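Local structure of succinate-semialdehyde dehydrogenase (Streptococcus pyogenes MGAS1882, 4OGD) at residues Leu59-Asp64 and Val171-Ala176; Arg140-Asn145 and Gln165-Leu170. The protein probably oxidises succinic semialdehyde to succinate with NADP+ as cofactor, as a member of the aldehyde dehydrogenase family. All coordinates share one frame; numbering follows the deposited sequence.

Contact 1: residues Leu59-Asp64 and Val171-Ala176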
ATOM      1  N   LEU A  59     -13.191 -24.163 -15.359  1.00 10.56           N
ATOM      2  CA  LEU A  59     -13.860 -23.006 -15.946  1.00 11.27           C
ATOM      3  C   LEU A  59     -14.084 -23.187 -17.450  1.00  9.21           C
ATOM      4  O   LEU A  59     -15.158 -22.850 -17.965  1.00  9.18           O
ATOM      5  CB  LEU A  59     -13.083 -21.722 -15.660  1.00  9.58           C
ATOM      6  CG  LEU A  59     -13.265 -21.162 -14.251  1.00  8.86           C
ATOM      7  CD1 LEU A  59     -12.292 -20.006 -14.033  1.00  8.95           C
ATOM      8  CD2 LEU A  59     -14.705 -20.695 -14.024  1.00 10.42           C
ATOM      9  N   ARG A  60     -13.093 -23.743 -18.145  1.00  9.95           N
ATOM     10  CA  ARG A  60     -13.251 -24.065 -19.562  1.00 11.04           C
ATOM     11  C   ARG A  60     -14.365 -25.085 -19.775  1.00 10.35           C
ATOM     12  O   ARG A  60     -15.244 -24.902 -20.620  1.00 10.27           O
ATOM     13  CB  ARG A  60     -11.953 -24.631 -20.154  1.00 10.77           C
ATOM     14  CG  ARG A  60     -10.863 -23.619 -20.433  1.00 10.60           C
ATOM     15  CD  ARG A  60      -9.700 -24.296 -21.169  1.00  9.30           C
ATOM     16  NE  ARG A  60      -8.681 -23.326 -21.562  1.00 12.37           N
ATOM     17  CZ  ARG A  60      -7.596 -23.040 -20.850  1.00 17.69           C
ATOM     18  NH1 ARG A  60      -7.355 -23.668 -19.711  1.00 15.78           N
ATOM     19  NH2 ARG A  60      -6.742 -22.127 -21.290  1.00 22.31           N
ATOM     20  N   ARG A  61     -14.301 -26.171 -19.013  1.00  9.87           N
ATOM     21  CA  ARG A  61     -15.259 -27.269 -19.131  1.00  8.20           C
ATOM     22  C   ARG A  61     -16.696 -26.817 -18.859  1.00 10.33           C
ATOM     23  O   ARG A  61     -17.644 -27.202 -19.565  1.00 10.23           O
ATOM     24  CB  ARG A  61     -14.879 -28.385 -18.148  1.00  9.57           C
ATOM     25  CG  ARG A  61     -15.678 -29.678 -18.333  1.00 10.47           C
ATOM     26  CD  ARG A  61     -15.448 -30.604 -17.158  1.00 12.08           C
ATOM     27  NE  ARG A  61     -16.147 -30.111 -15.974  1.00 13.58           N
ATOM     28  CZ  ARG A  61     -15.837 -30.438 -14.725  1.00 15.58           C
ATOM     29  NH1 ARG A  61     -14.812 -31.251 -14.486  1.00 16.32           N
ATOM     30  NH2 ARG A  61     -16.541 -29.935 -13.714  1.00 12.15           N
ATOM     31  N   ASP A  62     -16.853 -25.998 -17.827  1.00  9.18           N
ATOM     32  CA  ASP A  62     -18.176 -25.610 -17.359  1.00 10.91           C
ATOM     33  C   ASP A  62     -18.468 -24.136 -17.615  1.00 11.56           C
ATOM     34  O   ASP A  62     -19.211 -23.513 -16.852  1.00 12.62           O
ATOM     35  CB  ASP A  62     -18.309 -25.895 -15.856  1.00  8.92           C
ATOM     36  CG  ASP A  62     -18.309 -27.375 -15.535  1.00 11.49           C
ATOM     37  OD1 ASP A  62     -18.489 -28.185 -16.464  1.00 12.43           O
ATOM     38  OD2 ASP A  62     -18.143 -27.728 -14.349  1.00 11.89           O
ATOM     39  N   ARG A  63     -17.900 -23.588 -18.684  1.00 10.07           N
ATOM     40  CA  ARG A  63     -17.983 -22.147 -18.917  1.00 10.74           C
ATOM     41  C   ARG A  63     -19.404 -21.617 -18.917  1.00 12.52           C
ATOM     42  O   ARG A  63     -19.703 -20.611 -18.273  1.00 10.53           O
ATOM     43  CB  ARG A  63     -17.309 -21.741 -20.218  1.00 12.47           C
ATOM     44  CG  ARG A  63     -17.461 -20.248 -20.450  1.00 13.28           C
ATOM     45  CD  ARG A  63     -16.826 -19.791 -21.712  1.00 19.26           C
ATOM     46  NE  ARG A  63     -17.507 -20.360 -22.863  1.00 20.41           N
ATOM     47  CZ  ARG A  63     -17.145 -20.133 -24.117  1.00 27.24           C
ATOM     48  NH1 ARG A  63     -16.119 -19.339 -24.374  1.00 27.56           N
ATOM     49  NH2 ARG A  63     -17.815 -20.697 -25.112  1.00 33.28           N
ATOM     50  N   ASP A  64     -20.287 -22.297 -19.636  1.00 10.82           N
ATOM     51  CA  ASP A  64     -21.650 -21.807 -19.730  1.00 11.44           C
ATOM     52  C   ASP A  64     -22.387 -21.869 -18.389  1.00 11.86           C
ATOM     53  O   ASP A  64     -23.240 -21.019 -18.110  1.00 12.28           O
ATOM     54  CB  ASP A  64     -22.409 -22.519 -20.855  1.00 14.10           C
ATOM     55  CG  ASP A  64     -21.870 -22.169 -22.238  1.00 17.77           C
ATOM     56  OD1 ASP A  64     -21.010 -21.261 -22.364  1.00 17.11           O
ATOM     57  OD2 ASP A  64     -22.322 -22.807 -23.213  1.00 24.25           O
ATOM     58  N   VAL A 171     -13.000 -23.888  -6.603  1.00  9.15           N
ATOM     59  CA  VAL A 171     -11.631 -24.040  -6.124  1.00  7.43           C
ATOM     60  C   VAL A 171     -11.452 -25.372  -5.382  1.00  9.22           C
ATOM     61  O   VAL A 171     -10.427 -26.045  -5.529  1.00 10.33           O
ATOM     62  CB  VAL A 171     -11.216 -22.812  -5.275  1.00  8.25           C
ATOM     63  CG1 VAL A 171      -9.935 -23.069  -4.506  1.00 11.16           C
ATOM     64  CG2 VAL A 171     -11.067 -21.599  -6.180  1.00  7.75           C
ATOM     65  N   LEU A 172     -12.455 -25.757  -4.599  1.00  9.81           N
ATOM     66  CA  LEU A 172     -12.458 -27.066  -3.957  1.00  9.99           C
ATOM     67  C   LEU A 172     -12.518 -28.189  -4.996  1.00 10.60           C
ATOM     68  O   LEU A 172     -11.797 -29.188  -4.880  1.00 10.41           O
ATOM     69  CB  LEU A 172     -13.630 -27.172  -2.984  1.00 11.41           C
ATOM     70  CG  LEU A 172     -13.508 -26.249  -1.769  1.00 10.22           C
ATOM     71  CD1 LEU A 172     -14.853 -26.133  -1.078  1.00 10.51           C
ATOM     72  CD2 LEU A 172     -12.452 -26.768  -0.806  1.00 11.61           C
ATOM     73  N   GLU A 173     -13.363 -28.018  -6.009  1.00 10.44           N
ATOM     74  CA  GLU A 173     -13.469 -29.004  -7.085  1.00  9.07           C
ATOM     75  C   GLU A 173     -12.136 -29.219  -7.798  1.00  9.83           C
ATOM     76  O   GLU A 173     -11.821 -30.336  -8.224  1.00  9.93           O
ATOM     77  CB  GLU A 173     -14.545 -28.604  -8.100  1.00  9.44           C
ATOM     78  CG  GLU A 173     -14.857 -29.722  -9.110  1.00 10.84           C
ATOM     79  CD  GLU A 173     -15.905 -29.337 -10.135  1.00 12.19           C
ATOM     80  OE1 GLU A 173     -16.428 -28.205 -10.069  1.00 12.02           O
ATOM     81  OE2 GLU A 173     -16.207 -30.183 -11.013  1.00 13.75           O
ATOM     82  N   ALA A 174     -11.354 -28.149  -7.912  1.00  8.84           N
ATOM     83  CA  ALA A 174     -10.054 -28.196  -8.572  1.00  8.31           C
ATOM     84  C   ALA A 174      -8.986 -28.902  -7.740  1.00  9.26           C
ATOM     85  O   ALA A 174      -7.860 -29.107  -8.208  1.00 11.04           O
ATOM     86  CB  ALA A 174      -9.595 -26.788  -8.948  1.00 10.80           C
ATOM     87  N   GLY A 175      -9.327 -29.244  -6.501  1.00  9.97           N
ATOM     88  CA  GLY A 175      -8.419 -30.006  -5.662  1.00  9.87           C
ATOM     89  C   GLY A 175      -7.648 -29.203  -4.628  1.00 11.83           C
ATOM     90  O   GLY A 175      -6.831 -29.755  -3.898  1.00 13.27           O
ATOM     91  N   ALA A 176      -7.905 -27.900  -4.563  1.00 10.53           N
ATOM     92  CA  ALA A 176      -7.233 -27.048  -3.591  1.00  8.84           C
ATOM     93  C   ALA A 176      -7.690 -27.418  -2.189  1.00 10.01           C
ATOM     94  O   ALA A 176      -8.843 -27.800  -1.990  1.00 12.67           O
ATOM     95  CB  ALA A 176      -7.533 -25.574  -3.879  1.00  9.53           C
TER
HETATM   96  O   HOH W   1     -17.956 -26.780 -11.831  1.00 12.31           O

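Contact 2: residues Arg140-Asn145 and Gln165-Leu170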
ATOM      1  N   ARG A 140      -8.746 -11.898 -10.032  1.00  7.10           N
ATOM      2  CA  ARG A 140      -7.631 -10.945 -10.046  1.00  6.71           C
ATOM      3  C   ARG A 140      -6.815 -11.008  -8.768  1.00  6.31           C
ATOM      4  O   ARG A 140      -5.608 -10.774  -8.794  1.00  8.76           O
ATOM      5  CB  ARG A 140      -8.118  -9.505 -10.272  1.00  7.04           C
ATOM      6  CG  ARG A 140      -8.516  -9.211 -11.713  1.00 10.99           C
ATOM      7  CD  ARG A 140      -8.409  -7.732 -12.104  1.00 13.51           C
ATOM      8  NE  ARG A 140      -8.773  -6.800 -11.047  1.00 13.50           N
ATOM      9  CZ  ARG A 140      -9.341  -5.610 -11.251  1.00 15.45           C
ATOM     10  NH1 ARG A 140      -9.640  -5.200 -12.479  1.00  9.82           N
ATOM     11  NH2 ARG A 140      -9.634  -4.838 -10.218  1.00 19.55           N
ATOM     12  N   VAL A 141      -7.472 -11.310  -7.654  1.00  6.34           N
ATOM     13  CA  VAL A 141      -6.766 -11.374  -6.378  1.00  8.15           C
ATOM     14  C   VAL A 141      -6.566 -12.789  -5.858  1.00  7.79           C
ATOM     15  O   VAL A 141      -5.563 -13.053  -5.195  1.00  7.36           O
ATOM     16  CB  VAL A 141      -7.422 -10.486  -5.292  1.00  6.12           C
ATOM     17  CG1 VAL A 141      -7.320  -9.037  -5.692  1.00  7.07           C
ATOM     18  CG2 VAL A 141      -8.871 -10.866  -5.069  1.00  5.85           C
ATOM     19  N   PHE A 142      -7.490 -13.706  -6.158  1.00  6.67           N
ATOM     20  CA  PHE A 142      -7.290 -15.083  -5.725  1.00  5.30           C
ATOM     21  C   PHE A 142      -6.062 -15.718  -6.386  1.00  5.95           C
ATOM     22  O   PHE A 142      -5.257 -16.361  -5.705  1.00  6.70           O
ATOM     23  CB  PHE A 142      -8.531 -15.946  -5.985  1.00  5.91           C
ATOM     24  CG  PHE A 142      -8.283 -17.408  -5.770  1.00  6.95           C
ATOM     25  CD1 PHE A 142      -8.105 -17.907  -4.487  1.00  8.21           C
ATOM     26  CD2 PHE A 142      -8.187 -18.275  -6.849  1.00  6.41           C
ATOM     27  CE1 PHE A 142      -7.849 -19.260  -4.278  1.00  9.33           C
ATOM     28  CE2 PHE A 142      -7.921 -19.627  -6.644  1.00  7.12           C
ATOM     29  CZ  PHE A 142      -7.761 -20.113  -5.367  1.00  8.56           C
ATOM     30  N   ALA A 143      -5.926 -15.562  -7.702  1.00  8.01           N
ATOM     31  CA  ALA A 143      -4.836 -16.237  -8.417  1.00  6.95           C
ATOM     32  C   ALA A 143      -3.446 -15.907  -7.848  1.00  8.13           C
ATOM     33  O   ALA A 143      -2.695 -16.823  -7.497  1.00  8.40           O
ATOM     34  CB  ALA A 143      -4.900 -15.974  -9.933  1.00  7.30           C
ATOM     35  N   PRO A 144      -3.099 -14.608  -7.727  1.00  7.39           N
ATOM     36  CA  PRO A 144      -1.753 -14.348  -7.194  1.00  7.22           C
ATOM     37  C   PRO A 144      -1.585 -14.703  -5.713  1.00  6.78           C
ATOM     38  O   PRO A 144      -0.534 -15.204  -5.314  1.00  7.72           O
ATOM     39  CB  PRO A 144      -1.574 -12.838  -7.413  1.00  7.69           C
ATOM     40  CG  PRO A 144      -2.974 -12.299  -7.437  1.00  6.04           C
ATOM     41  CD  PRO A 144      -3.774 -13.360  -8.140  1.00  7.47           C
ATOM     42  N   ASN A 145      -2.597 -14.454  -4.893  1.00  6.53           N
ATOM     43  CA  ASN A 145      -2.470 -14.800  -3.487  1.00  6.88           C
ATOM     44  C   ASN A 145      -2.388 -16.305  -3.239  1.00  6.64           C
ATOM     45  O   ASN A 145      -1.641 -16.759  -2.373  1.00  7.77           O
ATOM     46  CB  ASN A 145      -3.572 -14.135  -2.655  1.00  7.91           C
ATOM     47  CG  ASN A 145      -3.303 -12.649  -2.440  1.00  7.90           C
ATOM     48  OD1 ASN A 145      -2.389 -12.279  -1.704  1.00  8.91           O
ATOM     49  ND2 ASN A 145      -4.087 -11.797  -3.096  1.00  8.56           N
ATOM     50  N   GLN A 165     -20.582 -18.225  -3.826  1.00  7.51           N
ATOM     51  CA  GLN A 165     -20.588 -19.589  -3.319  1.00  9.57           C
ATOM     52  C   GLN A 165     -19.965 -20.563  -4.320  1.00  9.00           C
ATOM     53  O   GLN A 165     -19.163 -21.423  -3.949  1.00  8.20           O
ATOM     54  CB  GLN A 165     -22.024 -20.007  -3.017  1.00 10.17           C
ATOM     55  CG  GLN A 165     -22.178 -21.484  -2.696  1.00 14.50           C
ATOM     56  CD  GLN A 165     -23.631 -21.899  -2.614  1.00 15.26           C
ATOM     57  OE1 GLN A 165     -24.341 -21.947  -3.627  1.00 14.63           O
ATOM     58  NE2 GLN A 165     -24.088 -22.197  -1.400  1.00 17.66           N
ATOM     59  N   SER A 166     -20.328 -20.420  -5.590  1.00  9.93           N
ATOM     60  CA  SER A 166     -19.819 -21.313  -6.624  1.00  9.81           C
ATOM     61  C   SER A 166     -18.324 -21.136  -6.859  1.00  8.87           C
ATOM     62  O   SER A 166     -17.661 -22.058  -7.326  1.00 10.44           O
ATOM     63  CB  SER A 166     -20.584 -21.124  -7.933  1.00 10.06           C
ATOM     64  OG  SER A 166     -20.441 -19.805  -8.441  1.00 10.85           O
ATOM     65  N   PHE A 167     -17.782 -19.955  -6.554  1.00  9.64           N
ATOM     66  CA  PHE A 167     -16.351 -19.762  -6.734  1.00  7.31           C
ATOM     67  C   PHE A 167     -15.573 -20.611  -5.730  1.00  7.01           C
ATOM     68  O   PHE A 167     -14.601 -21.291  -6.091  1.00  8.80           O
ATOM     69  CB  PHE A 167     -15.946 -18.283  -6.623  1.00  8.99           C
ATOM     70  CG  PHE A 167     -14.561 -17.999  -7.162  1.00  7.26           C
ATOM     71  CD1 PHE A 167     -13.427 -18.291  -6.405  1.00  9.81           C
ATOM     72  CD2 PHE A 167     -14.395 -17.474  -8.436  1.00  9.53           C
ATOM     73  CE1 PHE A 167     -12.156 -18.049  -6.911  1.00  9.93           C
ATOM     74  CE2 PHE A 167     -13.134 -17.228  -8.948  1.00  9.15           C
ATOM     75  CZ  PHE A 167     -12.013 -17.507  -8.183  1.00  7.78           C
ATOM     76  N   GLU A 168     -16.004 -20.582  -4.474  1.00  7.42           N
ATOM     77  CA  GLU A 168     -15.441 -21.478  -3.468  1.00  8.24           C
ATOM     78  C   GLU A 168     -15.576 -22.938  -3.902  1.00  9.03           C
ATOM     79  O   GLU A 168     -14.624 -23.702  -3.791  1.00  8.74           O
ATOM     80  CB  GLU A 168     -16.106 -21.285  -2.102  1.00  8.15           C
ATOM     81  CG  GLU A 168     -15.587 -22.275  -1.053  1.00  7.04           C
ATOM     82  CD  GLU A 168     -16.308 -22.174   0.276  1.00 10.98           C
ATOM     83  OE1 GLU A 168     -16.724 -21.065   0.658  1.00 11.57           O
ATOM     84  OE2 GLU A 168     -16.473 -23.215   0.944  1.00 15.39           O
ATOM     85  N   GLU A 169     -16.746 -23.310  -4.412  1.00  8.73           N
ATOM     86  CA  GLU A 169     -16.984 -24.692  -4.848  1.00  9.44           C
ATOM     87  C   GLU A 169     -16.048 -25.087  -5.989  1.00 11.86           C
ATOM     88  O   GLU A 169     -15.548 -26.219  -6.034  1.00  9.42           O
ATOM     89  CB  GLU A 169     -18.452 -24.875  -5.257  1.00 11.49           C
ATOM     90  CG  GLU A 169     -19.396 -24.881  -4.065  1.00 12.60           C
ATOM     91  CD  GLU A 169     -20.856 -24.689  -4.439  1.00 15.14           C
ATOM     92  OE1 GLU A 169     -21.158 -24.474  -5.630  1.00 18.14           O
ATOM     93  OE2 GLU A 169     -21.701 -24.768  -3.524  1.00 18.32           O
ATOM     94  N   LEU A 170     -15.829 -24.152  -6.911  1.00  8.22           N
ATOM     95  CA  LEU A 170     -14.907 -24.340  -8.030  1.00  8.82           C
ATOM     96  C   LEU A 170     -13.492 -24.671  -7.555  1.00 10.78           C
ATOM     97  O   LEU A 170     -12.851 -25.606  -8.052  1.00 10.97           O
ATOM     98  CB  LEU A 170     -14.885 -23.071  -8.888  1.00  7.91           C
ATOM     99  CG  LEU A 170     -13.780 -22.876  -9.932  1.00  8.65           C
ATOM    100  CD1 LEU A 170     -13.875 -23.920 -11.040  1.00  9.19           C
ATOM    101  CD2 LEU A 170     -13.823 -21.470 -10.525  1.00  9.38           C
TER

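Contact 1: residues Leu59-Asp64 and Val171-Ala176
Arg61 NH2 is gripped by two carboxylates: it donates to Glu173 OE2 across the contact at 2.7 Å and to Asp62 OD2, the next residue in the chain, at 2.8 Å. The bond to Glu173 is nearly straight, with an angle of 162° at the hydrogen; its acceptor lies in the guanidinium plane but is met on the syn side, 32° out of the carboxylate plane. Arg61 NE completes a side-on, two-nitrogen grip on Asp62 by donating to OD1 at 3.1 Å, which fixes the rotation of the guanidinium. A bend at chi3 (73°) folds the arginine chain back to its neighbour, whereas Glu173 runs extended beyond CG and arrives from the opposite direction. Asp62 OD2 and Glu173 OE2 are 4.6 Å apart, a like-charge proximity that Arg61 probably offsets. A water also joins the acids, donating to Asp62 OD2 and to Glu173 OE1. Nearby, Ala174 packs on Val55 and Ile58 of helix 45-61. The result is a surface salt-bridge network linking the break between helices 45-61 and 63-74 to the last turn of helix 161-173, which closes at Gly175 in a Schellman motif.

Contact 2: residues Arg140-Asn145 and Gln165-Leu170
Phe142 and Phe167 meet as an offset edge-to-face pair, the edge of Phe167 directed at the face of Phe142. Two measurements support this: the planes stand at 83°, and the ring centroids are 5.8 Å apart. The touching atoms are CE1 and CZ of Phe167, which approach CD2 of Phe142; the shortest separation, CE1 to CD2, is 4.0 Å. Phe142 CD2 lies near the plane of the Phe167 ring. Both side chains set out toward the facing helix with CG anti to the backbone N (chi1 170° for Phe142, -165° for Phe167), and the rings span a gap of 10.2 Å between the CA atoms of Phe142 and Phe167. Within 140-145, Val141 O accepts from Asn145 N and, from the opposite face of the carbonyl plane, from the side-chain Asn145 ND2 at 2.9 Å. Phe142 also rests on Leu52 of helix 45-61, and Phe167 meets Tyr135 edge-to-face. Helix 136-148 follows strand 124-128, and helix 161-173 connects the parallel neighbours 152-155 and 181-183, so the buried pair joins adjacent helices on the parallel sheet of the Rossmann fold, where both rings touch Ile181 of strand 181-183.

How the contacts relate
The centres of contacts 1 and 2 lie about 10 Å apart on the same side of the chain's centre, and helix 161-173 serves both: 165-170 supplies contact 2, and 171-176 follows directly to supply contact 1. In sequence, contact 2 is nested inside the loop closed by contact 1. They are physically continuous, since Leu59 CD2 lies 3.7 Å from Leu170 CD2 and Val171 CG2 lies 3.7 Å from Phe142 CZ. Contact 1 is at the surface, its centre about 22 Å from that of the chain; the centre of buried contact 2 is about 15 Å away. Surface charges and apolar contacts beneath thus join helix 161-173 to helix 45-61, while rings join it to helix 136-148, its companion on the Rossmann-type sheet.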